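PDB 4XSR: Alr3699 protein from Nostoc sp., which belongs to the glycosyltransferases of the GT-B fold and binds uridine-5'-diphosphate-glucose in the cleft between its two Rossmann-like domains. Local coordinates for residues L215-G220 / Q248-E253. Residues are numbered along the deposited sequence; the frame is centred on the assembly and turned at random.
With UPG (uridine-5'-diphosphate-glucose), chain J.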
loop_
_atom_site.group_PDB
_atom_site.type_symbol
_atom_site.label_atom_id
_atom_site.label_comp_id
_atom_site.label_asym_id
_atom_site.label_seq_id
_atom_site.Cartn_x
_atom_site.Cartn_y
_atom_site.Cartn_z
ATOM N N LEU B 215 12.130 -18.674 20.460
ATOM C CA LEU B 215 12.165 -17.923 21.704
ATOM C C LEU B 215 11.317 -16.657 21.596
ATOM O O LEU B 215 11.751 -15.652 21.055
ATOM C CB LEU B 215 13.609 -17.610 22.069
ATOM C CG LEU B 215 14.564 -18.815 22.008
ATOM C CD1 LEU B 215 15.991 -18.380 22.281
ATOM C CD2 LEU B 215 14.169 -19.920 22.985
ATOM N N SER B 216 10.073 -16.736 22.051
ATOM C CA SER B 216 9.249 -15.539 22.235
ATOM C C SER B 216 8.559 -15.713 23.547
ATOM O O SER B 216 8.338 -16.829 23.982
ATOM C CB SER B 216 8.174 -15.343 21.155
ATOM O OG SER B 216 8.686 -15.528 19.846
ATOM N N PRO B 217 8.161 -14.616 24.157
ATOM C CA PRO B 217 7.479 -14.773 25.429
ATOM C C PRO B 217 6.269 -15.705 25.373
ATOM O O PRO B 217 6.096 -16.529 26.255
ATOM C CB PRO B 217 7.114 -13.335 25.786
ATOM C CG PRO B 217 8.281 -12.536 25.204
ATOM C CD PRO B 217 8.489 -13.206 23.873
ATOM N N TRP B 218 5.483 -15.649 24.317
ATOM C CA TRP B 218 4.267 -16.447 24.299
ATOM C C TRP B 218 4.517 -17.934 24.052
ATOM O O TRP B 218 3.598 -18.723 24.188
ATOM C CB TRP B 218 3.231 -15.886 23.312
ATOM C CG TRP B 218 3.471 -16.186 21.871
ATOM C CD1 TRP B 218 4.196 -15.438 21.000
ATOM C CD2 TRP B 218 2.950 -17.289 21.109
ATOM N NE1 TRP B 218 4.191 -16.017 19.755
ATOM C CE2 TRP B 218 3.425 -17.150 19.796
ATOM C CE3 TRP B 218 2.135 -18.377 21.410
ATOM C CZ2 TRP B 218 3.102 -18.040 18.794
ATOM C CZ3 TRP B 218 1.842 -19.274 20.412
ATOM C CH2 TRP B 218 2.325 -19.107 19.127
ATOM N N LYS B 219 5.739 -18.316 23.676
ATOM C CA LYS B 219 6.083 -19.729 23.517
ATOM C C LYS B 219 6.415 -20.403 24.852
ATOM O O LYS B 219 6.510 -21.620 24.913
ATOM C CB LYS B 219 7.236 -19.915 22.558
ATOM C CG LYS B 219 6.858 -19.615 21.124
ATOM C CD LYS B 219 5.808 -20.576 20.609
ATOM C CE LYS B 219 5.617 -20.421 19.116
ATOM N NZ LYS B 219 4.736 -21.445 18.519
ATOM N N GLY B 220 6.576 -19.601 25.889
ATOM C CA GLY B 220 6.564 -20.064 27.242
ATOM C C GLY B 220 7.723 -20.884 27.745
ATOM O O GLY B 220 7.520 -21.727 28.605
ATOM N N GLN B 248 15.398 -10.397 21.929
ATOM C CA GLN B 248 16.658 -10.503 22.655
ATOM C C GLN B 248 16.477 -10.213 24.121
ATOM O O GLN B 248 17.164 -10.785 24.940
ATOM C CB GLN B 248 17.709 -9.570 22.066
ATOM C CG GLN B 248 17.917 -9.740 20.560
ATOM C CD GLN B 248 18.344 -11.140 20.197
ATOM O OE1 GLN B 248 19.165 -11.757 20.894
ATOM N NE2 GLN B 248 17.788 -11.661 19.107
ATOM N N ASP B 249 15.531 -9.351 24.453
ATOM C CA ASP B 249 15.159 -9.106 25.851
ATOM C C ASP B 249 14.619 -10.354 26.515
ATOM O O ASP B 249 14.894 -10.599 27.676
ATOM C CB ASP B 249 14.103 -7.995 25.949
ATOM C CG ASP B 249 14.712 -6.588 25.888
ATOM O OD1 ASP B 249 15.963 -6.443 25.916
ATOM O OD2 ASP B 249 13.929 -5.610 25.818
ATOM N N TYR B 250 13.844 -11.140 25.777
ATOM C CA TYR B 250 13.346 -12.406 26.304
ATOM C C TYR B 250 14.517 -13.372 26.563
ATOM O O TYR B 250 14.577 -14.015 27.605
ATOM C CB TYR B 250 12.298 -13.037 25.357
ATOM C CG TYR B 250 11.627 -14.277 25.931
ATOM C CD1 TYR B 250 10.972 -14.231 27.148
ATOM C CD2 TYR B 250 11.650 -15.477 25.256
ATOM C CE1 TYR B 250 10.356 -15.348 27.673
ATOM C CE2 TYR B 250 11.041 -16.596 25.771
ATOM C CZ TYR B 250 10.394 -16.531 26.979
ATOM O OH TYR B 250 9.772 -17.644 27.488
ATOM N N VAL B 251 15.453 -13.452 25.621
ATOM C CA VAL B 251 16.629 -14.284 25.815
ATOM C C VAL B 251 17.392 -13.949 27.107
ATOM O O VAL B 251 17.902 -14.836 27.806
ATOM C CB VAL B 251 17.585 -14.163 24.628
ATOM C CG1 VAL B 251 18.854 -14.970 24.897
ATOM C CG2 VAL B 251 16.911 -14.649 23.366
ATOM N N LYS B 252 17.482 -12.660 27.406
ATOM C CA LYS B 252 18.131 -12.226 28.621
ATOM C C LYS B 252 17.313 -12.668 29.815
ATOM O O LYS B 252 17.845 -13.266 30.734
ATOM C CB LYS B 252 18.299 -10.704 28.619
ATOM C CG LYS B 252 18.811 -10.106 29.923
ATOM C CD LYS B 252 19.093 -8.617 29.762
ATOM C CE LYS B 252 17.788 -7.851 29.642
ATOM N NZ LYS B 252 17.926 -6.392 29.888
ATOM N N GLU B 253 16.023 -12.354 29.796
ATOM C CA GLU B 253 15.127 -12.728 30.891
ATOM C C GLU B 253 15.254 -14.213 31.218
ATOM O O GLU B 253 15.306 -14.595 32.388
ATOM C CB GLU B 253 13.668 -12.378 30.552
ATOM C CG GLU B 253 13.371 -10.878 30.643
ATOM C CD GLU B 253 12.029 -10.454 30.026
ATOM O OE1 GLU B 253 11.790 -9.227 30.000
ATOM O OE2 GLU B 253 11.218 -11.313 29.572
HETATM N N1 UPG J . 12.373 -25.859 14.591
HETATM C C2 UPG J . 13.625 -26.006 13.978
HETATM N N3 UPG J . 14.711 -25.666 14.658
HETATM C C4 UPG J . 14.648 -25.202 15.904
HETATM C C5 UPG J . 13.410 -25.073 16.545
HETATM C C6 UPG J . 12.271 -25.401 15.846
HETATM O O2 UPG J . 13.750 -26.436 12.795
HETATM O O4 UPG J . 15.715 -24.893 16.505
HETATM C C1C UPG J . 11.153 -26.206 13.872
HETATM C C2C UPG J . 10.316 -27.272 14.569
HETATM O O2C UPG J . 10.802 -28.589 14.231
HETATM C C3C UPG J . 8.938 -26.910 14.018
HETATM C C4C UPG J . 8.967 -25.379 13.825
HETATM O O4C UPG J . 10.337 -25.030 13.846
HETATM O O3C UPG J . 8.778 -27.549 12.749
HETATM C C5C UPG J . 8.257 -24.544 14.897
HETATM O O5C UPG J . 6.868 -24.795 14.685
HETATM P PA UPG J . 5.704 -24.020 15.435
HETATM O O1A UPG J . 4.452 -24.790 15.161
HETATM O O2A UPG J . 6.092 -23.580 16.801
HETATM O O3A UPG J . 5.647 -22.753 14.372
HETATM P PB UPG J . 5.312 -21.179 14.633
HETATM O O1B UPG J . 6.606 -20.513 14.340
HETATM O O2B UPG J . 4.709 -20.861 15.946
HETATM O O3B UPG J . 4.356 -21.001 13.335
HETATM C "C1'" UPG J . 2.941 -20.816 13.143
HETATM C "C2'" UPG J . 2.000 -21.119 14.287
HETATM C "C3'" UPG J . 2.065 -22.603 14.731
HETATM C "C4'" UPG J . 1.776 -23.506 13.526
HETATM C "C5'" UPG J . 2.619 -23.045 12.350
HETATM C "C6'" UPG J . 2.377 -23.805 11.082
HETATM O "O2'" UPG J . 2.169 -20.152 15.324
HETATM O "O3'" UPG J . 1.079 -22.818 15.758
HETATM O "O4'" UPG J . 2.107 -24.882 13.769
HETATM O "O5'" UPG J . 2.449 -21.658 12.076
HETATM O "O6'" UPG J . 1.000 -23.849 10.773
#
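The ring of Y250, on helix 248-260, lies largely on main-chain atoms of the turn at S216 and P217, with the proline ring added. P217 CA sits 3.7 Å from the ring centroid, only 13° off the normal, a CH-pi contact over one face that the carbonyl carbon of S216 shares. S216 O approaches Y250 CE2 at 3.2 Å, a plain contact, while it accepts a hydrogen bond from K219 N that closes the turn. With CG anti to the backbone N (chi1 -173°), the phenol reaches from the helix across to the turn. The pyrrolidine continues the same cover toward the root of the side chain, P217 CG lying 3.7 Å from Y250 CD1. At the far end Y250 OH passes close to G220, with G220 C 3.8 Å away, and is hydrogen-bonded to H222, which ties the ring's tip to the start of helix 221-228. Beside the tyrosine, L215 CD1 touches V251 CG2 at 4.0 Å, a smaller apolar patch.

In the C-terminal Rossmann-like domain of this GT-B protein, residues 215-220 close the loop that runs from strand 207-211 into helix 221-228, facing the interdomain cleft. One side packs on helix 248-260, and from the other K219 reaches the diphosphate. S216 OG bonds to E247 just before the helix. From the 3-10 turn 217-219 K219 extends away from Y250, its chain bent at chi2 (-64°), and NZ donates to uridine-5'-diphosphate-glucose O2B at 2.6 Å and O2A at 3.1 Å. Gripped by one oxygen of each phosphate, the ammonium also forms a salt bridge with E294.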